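Local coordinates for protein polyketide biosynthesis 3-hydroxy-3-methylglutaryl-ACP synthase PksG (Bacillus subtilis, PDB 4YXT) that catalyses the aldol condensation of acetyl-ACP with a carrier-bound beta-ketothioester intermediate during biosynthesis of the polyketide antibiotic bacillaene, at residues A16-R27 and R359-E368; N36-V44 and Y290-M298. The protein carries 1 engineered substitution. All coordinates share one frame; numbering follows the deposited sequence.

Contact 1: residues A16-R27 and R359-E368; sequences AYLDVMELAKYR and RYQLSMEEYE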
loop_
_atom_site.group_PDB
_atom_site.type_symbol
_atom_site.label_atom_id
_atom_site.label_comp_id
_atom_site.label_asym_id
_atom_site.label_seq_id
_atom_site.Cartn_x
_atom_site.Cartn_y
_atom_site.Cartn_z
ATOM N N ALA A 16 12.960 -17.114 -17.617
ATOM C CA ALA A 16 12.530 -18.378 -18.209
ATOM C C ALA A 16 11.105 -18.244 -18.664
ATOM O O ALA A 16 10.314 -17.548 -18.019
ATOM C CB ALA A 16 12.661 -19.518 -17.216
ATOM N N TYR A 17 10.760 -18.891 -19.772
ATOM C CA TYR A 17 9.364 -18.902 -20.214
ATOM C C TYR A 17 8.910 -20.274 -20.583
ATOM O O TYR A 17 9.719 -21.214 -20.586
ATOM C CB TYR A 17 9.118 -17.947 -21.355
ATOM C CG TYR A 17 9.670 -18.368 -22.681
ATOM C CD1 TYR A 17 8.821 -18.850 -23.667
ATOM C CD2 TYR A 17 11.047 -18.280 -22.956
ATOM C CE1 TYR A 17 9.304 -19.236 -24.904
ATOM C CE2 TYR A 17 11.552 -18.673 -24.193
ATOM C CZ TYR A 17 10.658 -19.157 -25.163
ATOM O OH TYR A 17 11.094 -19.554 -26.383
ATOM N N LEU A 18 7.595 -20.395 -20.806
ATOM C CA LEU A 18 6.988 -21.622 -21.329
ATOM C C LEU A 18 6.233 -21.322 -22.595
ATOM O O LEU A 18 5.573 -20.289 -22.717
ATOM C CB LEU A 18 6.056 -22.268 -20.310
ATOM C CG LEU A 18 5.598 -23.679 -20.686
ATOM C CD1 LEU A 18 6.689 -24.703 -20.364
ATOM C CD2 LEU A 18 4.284 -24.006 -19.998
ATOM N N ASP A 19 6.335 -22.205 -23.575
ATOM C CA ASP A 19 5.481 -22.062 -24.738
ATOM C C ASP A 19 4.101 -22.603 -24.379
ATOM O O ASP A 19 3.924 -23.758 -24.053
ATOM C CB ASP A 19 6.048 -22.758 -25.964
ATOM C CG ASP A 19 5.204 -22.509 -27.206
ATOM O OD1 ASP A 19 4.709 -21.374 -27.422
ATOM O OD2 ASP A 19 5.056 -23.449 -27.985
ATOM N N VAL A 20 3.124 -21.728 -24.424
ATOM C CA VAL A 20 1.808 -22.022 -23.902
ATOM C C VAL A 20 0.921 -22.770 -24.916
ATOM O O VAL A 20 -0.079 -23.365 -24.527
ATOM C CB VAL A 20 1.211 -20.706 -23.329
ATOM C CG1 VAL A 20 -0.262 -20.577 -23.514
ATOM C CG2 VAL A 20 1.575 -20.630 -21.858
ATOM N N MET A 21 1.304 -22.767 -26.191
ATOM C CA MET A 21 0.660 -23.643 -27.188
ATOM C C MET A 21 1.068 -25.102 -26.966
ATOM O O MET A 21 0.210 -25.978 -26.928
ATOM C CB MET A 21 0.955 -23.196 -28.614
ATOM C CG MET A 21 0.416 -21.803 -28.956
ATOM S SD MET A 21 1.654 -20.472 -29.039
ATOM C CE MET A 21 0.673 -19.176 -29.787
ATOM N N GLU A 22 2.357 -25.360 -26.758
ATOM C CA GLU A 22 2.798 -26.692 -26.322
ATOM C C GLU A 22 2.060 -27.117 -25.063
ATOM O O GLU A 22 1.686 -28.291 -24.907
ATOM C CB GLU A 22 4.306 -26.742 -26.041
ATOM C CG GLU A 22 5.213 -26.585 -27.263
ATOM C CD GLU A 22 6.719 -26.432 -26.918
ATOM O OE1 GLU A 22 7.094 -26.181 -25.735
ATOM O OE2 GLU A 22 7.557 -26.555 -27.850
ATOM N N LEU A 23 1.876 -26.185 -24.133
ATOM C CA LEU A 23 1.221 -26.538 -22.870
ATOM C C LEU A 23 -0.217 -26.975 -23.142
ATOM O O LEU A 23 -0.697 -27.909 -22.552
ATOM C CB LEU A 23 1.252 -25.377 -21.876
ATOM C CG LEU A 23 0.565 -25.642 -20.544
ATOM C CD1 LEU A 23 1.358 -26.661 -19.720
ATOM C CD2 LEU A 23 0.364 -24.341 -19.780
ATOM N N ALA A 24 -0.896 -26.294 -24.039
ATOM C CA ALA A 24 -2.274 -26.632 -24.316
ATOM C C ALA A 24 -2.370 -28.112 -24.768
ATOM O O ALA A 24 -3.214 -28.878 -24.259
ATOM C CB ALA A 24 -2.838 -25.694 -25.364
ATOM N N LYS A 25 -1.485 -28.486 -25.704
ATOM C CA LYS A 25 -1.359 -29.854 -26.226
ATOM C C LYS A 25 -1.234 -30.845 -25.102
ATOM O O LYS A 25 -1.950 -31.842 -25.051
ATOM C CB LYS A 25 -0.109 -29.990 -27.111
ATOM C CG LYS A 25 -0.321 -29.810 -28.607
ATOM C CD LYS A 25 -1.262 -28.666 -28.929
ATOM C CE LYS A 25 -1.383 -28.478 -30.427
ATOM N NZ LYS A 25 -0.103 -27.958 -30.995
ATOM N N TYR A 26 -0.309 -30.565 -24.197
ATOM C CA TYR A 26 -0.039 -31.454 -23.096
ATOM C C TYR A 26 -1.223 -31.604 -22.134
ATOM O O TYR A 26 -1.389 -32.645 -21.489
ATOM C CB TYR A 26 1.159 -30.921 -22.366
ATOM C CG TYR A 26 1.770 -31.868 -21.377
ATOM C CD1 TYR A 26 2.818 -32.714 -21.748
ATOM C CD2 TYR A 26 1.345 -31.874 -20.052
ATOM C CE1 TYR A 26 3.402 -33.572 -20.825
ATOM C CE2 TYR A 26 1.924 -32.715 -19.113
ATOM C CZ TYR A 26 2.946 -33.561 -19.499
ATOM O OH TYR A 26 3.494 -34.392 -18.558
ATOM N N ARG A 27 -2.049 -30.570 -22.046
ATOM C CA ARG A 27 -3.139 -30.518 -21.086
ATOM C C ARG A 27 -4.478 -30.813 -21.744
ATOM O O ARG A 27 -5.493 -30.903 -21.055
ATOM C CB ARG A 27 -3.182 -29.145 -20.407
ATOM C CG ARG A 27 -1.971 -28.873 -19.512
ATOM C CD ARG A 27 -2.135 -29.353 -18.069
ATOM N NE ARG A 27 -1.142 -28.742 -17.169
ATOM C CZ ARG A 27 -0.223 -29.398 -16.449
ATOM N NH1 ARG A 27 -0.157 -30.732 -16.462
ATOM N NH2 ARG A 27 0.631 -28.727 -15.675
ATOM N N ARG A 359 15.039 -15.049 -23.100
ATOM C CA ARG A 359 14.714 -15.885 -21.954
ATOM C C ARG A 359 14.865 -17.334 -22.318
ATOM O O ARG A 359 14.746 -17.706 -23.497
ATOM C CB ARG A 359 13.277 -15.630 -21.456
ATOM C CG ARG A 359 12.997 -14.202 -21.047
ATOM C CD ARG A 359 11.510 -13.969 -20.834
ATOM N NE ARG A 359 10.776 -14.067 -22.109
ATOM C CZ ARG A 359 9.450 -14.069 -22.239
ATOM N NH1 ARG A 359 8.669 -13.932 -21.147
ATOM N NH2 ARG A 359 8.892 -14.191 -23.471
ATOM N N TYR A 360 15.096 -18.151 -21.295
ATOM C CA TYR A 360 15.277 -19.581 -21.451
ATOM C C TYR A 360 13.963 -20.305 -21.518
ATOM O O TYR A 360 13.114 -20.163 -20.625
ATOM C CB TYR A 360 16.036 -20.103 -20.248
ATOM C CG TYR A 360 16.406 -21.564 -20.279
ATOM C CD1 TYR A 360 17.627 -21.975 -20.797
ATOM C CD2 TYR A 360 15.580 -22.516 -19.727
ATOM C CE1 TYR A 360 17.993 -23.305 -20.790
ATOM C CE2 TYR A 360 15.932 -23.839 -19.710
ATOM C CZ TYR A 360 17.137 -24.238 -20.251
ATOM O OH TYR A 360 17.488 -25.578 -20.229
ATOM N N GLN A 361 13.817 -21.139 -22.544
ATOM C CA GLN A 361 12.602 -21.923 -22.728
ATOM C C GLN A 361 12.563 -23.219 -21.901
ATOM O O GLN A 361 13.418 -24.071 -22.046
ATOM C CB GLN A 361 12.439 -22.289 -24.193
ATOM C CG GLN A 361 11.249 -23.211 -24.403
ATOM C CD GLN A 361 10.685 -23.147 -25.797
ATOM O OE1 GLN A 361 11.218 -22.469 -26.665
ATOM N NE2 GLN A 361 9.602 -23.851 -26.017
ATOM N N LEU A 362 11.539 -23.378 -21.072
ATOM C CA LEU A 362 11.379 -24.580 -20.298
ATOM C C LEU A 362 10.775 -25.724 -21.122
ATOM O O LEU A 362 9.927 -25.509 -21.976
ATOM C CB LEU A 362 10.479 -24.319 -19.089
ATOM C CG LEU A 362 10.936 -23.306 -18.056
ATOM C CD1 LEU A 362 9.802 -23.116 -17.066
ATOM C CD2 LEU A 362 12.212 -23.725 -17.320
ATOM N N SER A 363 11.182 -26.949 -20.824
ATOM C CA SER A 363 10.495 -28.126 -21.336
ATOM C C SER A 363 9.361 -28.471 -20.373
ATOM O O SER A 363 9.366 -28.056 -19.211
ATOM C CB SER A 363 11.448 -29.301 -21.332
ATOM O OG SER A 363 11.780 -29.634 -19.975
ATOM N N MET A 364 8.429 -29.294 -20.841
ATOM C CA MET A 364 7.336 -29.753 -19.998
ATOM C C MET A 364 7.816 -30.577 -18.811
ATOM O O MET A 364 7.153 -30.604 -17.780
ATOM C CB MET A 364 6.318 -30.559 -20.818
ATOM C CG MET A 364 5.515 -29.709 -21.790
ATOM S SD MET A 364 4.566 -28.401 -20.968
ATOM C CE MET A 364 4.351 -27.370 -22.409
ATOM N N GLU A 365 8.959 -31.249 -18.935
ATOM C CA GLU A 365 9.480 -31.967 -17.789
ATOM C C GLU A 365 10.032 -30.923 -16.810
ATOM O O GLU A 365 9.764 -31.013 -15.618
ATOM C CB GLU A 365 10.514 -33.052 -18.163
ATOM C CG GLU A 365 10.073 -34.495 -17.845
ATOM C CD GLU A 365 9.281 -35.202 -18.963
ATOM O OE1 GLU A 365 9.178 -34.642 -20.082
ATOM O OE2 GLU A 365 8.761 -36.335 -18.736
ATOM N N GLU A 366 10.770 -29.928 -17.303
ATOM C CA GLU A 366 11.253 -28.861 -16.403
ATOM C C GLU A 366 10.105 -28.119 -15.703
ATOM O O GLU A 366 10.158 -27.865 -14.502
ATOM C CB GLU A 366 12.134 -27.855 -17.154
ATOM C CG GLU A 366 13.534 -28.371 -17.423
ATOM C CD GLU A 366 14.285 -27.566 -18.457
ATOM O OE1 GLU A 366 13.695 -27.116 -19.454
ATOM O OE2 GLU A 366 15.493 -27.405 -18.286
ATOM N N TYR A 367 9.060 -27.819 -16.459
ATOM C CA TYR A 367 7.981 -26.986 -15.978
ATOM C C TYR A 367 7.074 -27.749 -14.987
ATOM O O TYR A 367 6.606 -27.181 -13.991
ATOM C CB TYR A 367 7.201 -26.418 -17.161
ATOM C CG TYR A 367 5.912 -25.782 -16.732
ATOM C CD1 TYR A 367 5.903 -24.544 -16.070
ATOM C CD2 TYR A 367 4.707 -26.417 -16.948
ATOM C CE1 TYR A 367 4.723 -23.971 -15.652
ATOM C CE2 TYR A 367 3.525 -25.852 -16.525
ATOM C CZ TYR A 367 3.541 -24.630 -15.874
ATOM O OH TYR A 367 2.347 -24.080 -15.483
ATOM N N GLU A 368 6.863 -29.039 -15.238
ATOM C CA GLU A 368 6.036 -29.886 -14.368
ATOM C C GLU A 368 6.740 -30.161 -13.026
ATOM O O GLU A 368 6.091 -30.495 -12.016
ATOM C CB GLU A 368 5.707 -31.205 -15.093
ATOM C CG GLU A 368 4.521 -31.997 -14.546
ATOM C CD GLU A 368 3.179 -31.582 -15.139
ATOM O OE1 GLU A 368 3.055 -31.523 -16.385
ATOM O OE2 GLU A 368 2.243 -31.335 -14.348
HETATM O O HOH W 1 8.269 -24.453 -23.625
#
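The ring of Y367 takes L18 CD2 over the centre of one face, 3.9 Å from its centroid and 10° off the ring normal, a CH-pi contact. With L18 CG anti to the backbone N, chi2 splits the branches, CD2 over the ring and CD1 to Y367 CB and L362 CB. On the Y17 ring, Q361 CA sits over one face while R359 O approaches the edge near the ring plane. R359, whose NE donates to L356 O, lays a face of its guanidinium over Y17 CB, with the ring and guanidinium planes 16° apart. Y26 offers a face to M364 CB, and M364 SD hangs farther above the ring, 4.9 Å from the centroid, as a Met-aromatic contact. Bent at chi2, the methionine chain turns its CE into the first turn of helix 20-27, where it presses on the backbone and CB of L23. The R27 guanidinium receives E368 OE2 at its edge; NH1 donates to OE2 over 3.3 Å, in plane and on the syn lone pair, completing a salt bridge. R27 NE holds the stronger salt bridge, with E165, so E368 is a second partner.

Strands 16-19 and 360-361 are the parallel pair of a small three-stranded sheet, joining the N-terminal and C-terminal family regions of this thiolase-superfamily enzyme away from the annotated sites. Y17 N donates to Y360 O (2.8 Å) and L362 N to Y17 O (2.9 Å). Each strand gives way to a helix, the two lying at 80°. S363 and E366 form a capping box: S363 OG accepts from E366 N, and E366 OE1 from S363 N. Between the two segments, one water accepts from D19 N and Q361 NE2 and donates to E22 OE1 and L362 O.

Contact 2: residues N36-V44 and Y290-M298; sequences NLLMKEKAV and YCQRVGNIM
E41 and R293 run side by side and join in a salt bridge, R293 NE donating to E41 OE1 over 3.0 Å. The bond is nearly straight at 168° and lies in the guanidinium plane, reaching the carboxylate oxygen on its syn side, 20° out of the carboxylate plane. Here the edge strand 41-43 of a small three-stranded sheet lies against the C-terminal end of the short helix 291-294, within a fold of the thiolase superfamily. Carbonyls at that helix end receive the backbone of the strand and of the residue before it. Q292 O is gripped twice, by K40 N at 3.1 Å and by E41 N at 3.0 Å, both in the carbonyl plane; farther along, A43 N donates to V294 O from above the carbonyl plane. Beside this last bond A43 CB meets V294 CG1 at 3.9 Å. M39 folds back toward helix 291-294 through bends at chi2 and chi3, which bring CE within 3.6 Å of C291 O and also against G295 CA.

In the next shell, D357 and R359 hold the charged pair in a small network: D357 takes R293 NH2, while R359 NH2 reaches E41 OE1. Flanked by R293 and R359, E41 is probably favoured in its ionised form. G295, the first residue beyond the helix, has positive phi (104°), where the chain turns away. It then enters the catalytic region: the N296 side chain lies about 4 Å from that of H250 and about 5 Å from that of C114, the proton donor/acceptor and acyl-thioester residues inferred by similarity. N296 forms an Asx turn, its OD1 accepting from M298 N at 2.9 Å.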
loop_
_atom_site.group_PDB
_atom_site.type_symbol
_atom_site.label_atom_id
_atom_site.label_comp_id
_atom_site.label_asym_id
_atom_site.label_seq_id
_atom_site.Cartn_x
_atom_site.Cartn_y
_atom_site.Cartn_z
ATOM N N ASN A 36 -8.777 -18.721 -28.258
ATOM C CA ASN A 36 -9.502 -17.501 -27.956
ATOM C C ASN A 36 -8.878 -16.667 -26.845
ATOM O O ASN A 36 -9.063 -15.493 -26.828
ATOM C CB ASN A 36 -10.955 -17.826 -27.655
ATOM C CG ASN A 36 -11.754 -18.053 -28.929
ATOM O OD1 ASN A 36 -11.844 -17.157 -29.784
ATOM N ND2 ASN A 36 -12.336 -19.251 -29.070
ATOM N N LEU A 37 -8.135 -17.270 -25.936
ATOM C CA LEU A 37 -7.274 -16.514 -24.979
ATOM C C LEU A 37 -6.324 -15.489 -25.652
ATOM O O LEU A 37 -6.172 -14.338 -25.187
ATOM C CB LEU A 37 -6.411 -17.482 -24.215
ATOM C CG LEU A 37 -7.152 -18.633 -23.545
ATOM C CD1 LEU A 37 -6.141 -19.515 -22.839
ATOM C CD2 LEU A 37 -8.222 -18.105 -22.584
ATOM N N LEU A 38 -5.697 -15.923 -26.749
ATOM C CA LEU A 38 -4.756 -15.126 -27.535
ATOM C C LEU A 38 -3.436 -14.964 -26.801
ATOM O O LEU A 38 -2.925 -13.861 -26.679
ATOM C CB LEU A 38 -5.329 -13.744 -27.896
ATOM C CG LEU A 38 -6.628 -13.604 -28.691
ATOM C CD1 LEU A 38 -6.922 -12.131 -28.996
ATOM C CD2 LEU A 38 -6.687 -14.379 -29.994
ATOM N N MET A 39 -2.898 -16.057 -26.306
ATOM C CA MET A 39 -1.658 -16.046 -25.527
ATOM C C MET A 39 -0.616 -16.975 -26.166
ATOM O O MET A 39 -0.977 -17.903 -26.849
ATOM C CB MET A 39 -1.973 -16.432 -24.084
ATOM C CG MET A 39 -2.866 -15.394 -23.382
ATOM S SD MET A 39 -2.281 -13.660 -23.419
ATOM C CE MET A 39 -1.751 -13.478 -21.710
ATOM N N LYS A 40 0.676 -16.702 -25.983
ATOM C CA LYS A 40 1.718 -17.526 -26.637
ATOM C C LYS A 40 2.775 -17.966 -25.687
ATOM O O LYS A 40 3.240 -19.069 -25.792
ATOM C CB LYS A 40 2.396 -16.795 -27.812
ATOM C CG LYS A 40 1.450 -16.040 -28.738
ATOM C CD LYS A 40 2.171 -14.948 -29.497
ATOM C CE LYS A 40 2.913 -15.497 -30.714
ATOM N NZ LYS A 40 3.458 -14.371 -31.559
ATOM N N GLU A 41 3.195 -17.103 -24.777
ATOM C CA GLU A 41 4.190 -17.490 -23.835
ATOM C C GLU A 41 3.783 -16.958 -22.488
ATOM O O GLU A 41 3.063 -16.003 -22.385
ATOM C CB GLU A 41 5.563 -16.920 -24.233
ATOM C CG GLU A 41 6.008 -17.258 -25.656
ATOM C CD GLU A 41 7.096 -16.329 -26.179
ATOM O OE1 GLU A 41 7.058 -15.111 -25.896
ATOM O OE2 GLU A 41 7.996 -16.804 -26.899
ATOM N N LYS A 42 4.216 -17.637 -21.448
ATOM C CA LYS A 42 4.149 -17.074 -20.108
ATOM C C LYS A 42 5.544 -17.153 -19.508
ATOM O O LYS A 42 6.225 -18.176 -19.679
ATOM C CB LYS A 42 3.127 -17.810 -19.258
ATOM C CG LYS A 42 3.389 -19.303 -19.019
ATOM C CD LYS A 42 2.275 -19.824 -18.121
ATOM C CE LYS A 42 2.656 -21.121 -17.423
ATOM N NZ LYS A 42 1.723 -21.353 -16.280
ATOM N N ALA A 43 5.979 -16.076 -18.853
ATOM C CA ALA A 43 7.134 -16.134 -17.980
ATOM C C ALA A 43 6.870 -17.072 -16.826
ATOM O O ALA A 43 5.747 -17.165 -16.351
ATOM C CB ALA A 43 7.432 -14.749 -17.441
ATOM N N VAL A 44 7.903 -17.767 -16.349
ATOM C CA VAL A 44 7.784 -18.651 -15.176
ATOM C C VAL A 44 8.909 -18.306 -14.171
ATOM O O VAL A 44 10.111 -18.456 -14.464
ATOM C CB VAL A 44 7.812 -20.145 -15.565
ATOM C CG1 VAL A 44 7.539 -21.047 -14.350
ATOM C CG2 VAL A 44 6.820 -20.449 -16.686
ATOM N N TYR A 290 3.483 -7.491 -25.916
ATOM C CA TYR A 290 4.310 -8.051 -24.810
ATOM C C TYR A 290 3.484 -8.882 -23.829
ATOM O O TYR A 290 3.934 -9.867 -23.235
ATOM C CB TYR A 290 5.035 -6.945 -24.046
ATOM C CG TYR A 290 5.979 -6.148 -24.848
ATOM C CD1 TYR A 290 6.565 -6.668 -26.010
ATOM C CD2 TYR A 290 6.311 -4.865 -24.467
ATOM C CE1 TYR A 290 7.441 -5.926 -26.757
ATOM C CE2 TYR A 290 7.201 -4.103 -25.217
ATOM C CZ TYR A 290 7.776 -4.626 -26.360
ATOM O OH TYR A 290 8.660 -3.849 -27.131
ATOM N N CYS A 291 2.255 -8.461 -23.648
ATOM C CA CYS A 291 1.366 -9.184 -22.769
ATOM C C CYS A 291 1.245 -10.633 -23.191
ATOM O O CYS A 291 1.255 -11.511 -22.356
ATOM C CB CYS A 291 -0.007 -8.483 -22.739
ATOM S SG CYS A 291 0.123 -6.849 -21.959
ATOM N N GLN A 292 1.174 -10.871 -24.492
ATOM C CA GLN A 292 1.114 -12.216 -25.014
ATOM C C GLN A 292 2.352 -13.052 -24.770
ATOM O O GLN A 292 2.299 -14.244 -24.996
ATOM C CB GLN A 292 0.987 -12.186 -26.524
ATOM C CG GLN A 292 -0.306 -11.601 -27.037
ATOM C CD GLN A 292 -0.422 -11.856 -28.513
ATOM O OE1 GLN A 292 -0.757 -12.968 -28.923
ATOM N NE2 GLN A 292 -0.081 -10.858 -29.321
ATOM N N ARG A 293 3.462 -12.440 -24.379
ATOM C CA ARG A 293 4.700 -13.167 -24.211
ATOM C C ARG A 293 5.090 -13.358 -22.762
ATOM O O ARG A 293 5.918 -14.228 -22.426
ATOM C CB ARG A 293 5.804 -12.485 -25.007
ATOM C CG ARG A 293 5.519 -12.349 -26.493
ATOM C CD ARG A 293 6.673 -11.670 -27.265
ATOM N NE ARG A 293 7.852 -12.502 -27.123
ATOM C CZ ARG A 293 9.066 -12.192 -27.500
ATOM N NH1 ARG A 293 9.347 -11.011 -28.029
ATOM N NH2 ARG A 293 10.020 -13.074 -27.268
ATOM N N VAL A 294 4.431 -12.601 -21.889
ATOM C CA VAL A 294 4.669 -12.720 -20.436
ATOM C C VAL A 294 3.548 -13.378 -19.607
ATOM O O VAL A 294 3.780 -14.094 -18.617
ATOM C CB VAL A 294 5.007 -11.312 -19.890
ATOM C CG1 VAL A 294 5.619 -11.411 -18.511
ATOM C CG2 VAL A 294 6.043 -10.669 -20.801
ATOM N N GLY A 295 2.319 -13.157 -20.020
ATOM C CA GLY A 295 1.188 -13.637 -19.246
ATOM C C GLY A 295 0.528 -12.509 -18.474
ATOM O O GLY A 295 0.832 -11.365 -18.691
ATOM N N ASN A 296 -0.441 -12.863 -17.652
ATOM C CA ASN A 296 -1.062 -11.961 -16.729
ATOM C C ASN A 296 -0.078 -11.700 -15.592
ATOM O O ASN A 296 0.255 -12.593 -14.797
ATOM C CB ASN A 296 -2.359 -12.557 -16.140
ATOM C CG ASN A 296 -2.962 -11.681 -15.045
ATOM O OD1 ASN A 296 -2.765 -10.455 -14.989
ATOM N ND2 ASN A 296 -3.686 -12.324 -14.146
ATOM N N ILE A 297 0.353 -10.460 -15.508
ATOM C CA ILE A 297 1.343 -10.040 -14.523
ATOM C C ILE A 297 0.673 -9.225 -13.432
ATOM O O ILE A 297 1.336 -8.517 -12.685
ATOM C CB ILE A 297 2.442 -9.224 -15.273
ATOM C CG1 ILE A 297 3.212 -10.165 -16.157
ATOM C CG2 ILE A 297 3.440 -8.586 -14.361
ATOM C CD1 ILE A 297 3.510 -11.453 -15.489
ATOM N N MET A 298 -0.654 -9.299 -13.375
ATOM C CA MET A 298 -1.464 -8.731 -12.279
ATOM C C MET A 298 -1.351 -7.206 -12.119
ATOM O O MET A 298 -1.752 -6.462 -13.028
ATOM C CB MET A 298 -1.180 -9.513 -11.025
ATOM C CG MET A 298 -1.695 -10.941 -11.149
ATOM S SD MET A 298 -1.101 -12.013 -9.860
ATOM C CE MET A 298 0.266 -12.711 -10.790
HETATM O O HOH W 2 10.177 -15.063 -25.760
#

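In the fold
Both contacts are partly buried, but contact 1 lies about 22 Å from the chain centre and contact 2 about 11 Å, measured between centres. They share one three-stranded sheet: strand 16-19 lies in the middle, pairing in parallel with 360-361 in contact 1 and antiparallel with 41-43, the strand of contact 2. Each contains an ion pair, at the rim in contact 1 and networked in contact 2. Contact 1 adds apolar and aromatic packing; contact 2, the smaller, adds backbone bonds to a helix end and approaches the annotated active site. Two probable hydrogen bonds tie them together, L18 N to K42 O and Y367 OH with K42 NZ. Contact 2 is also nested along the chain inside the loop that contact 1 closes.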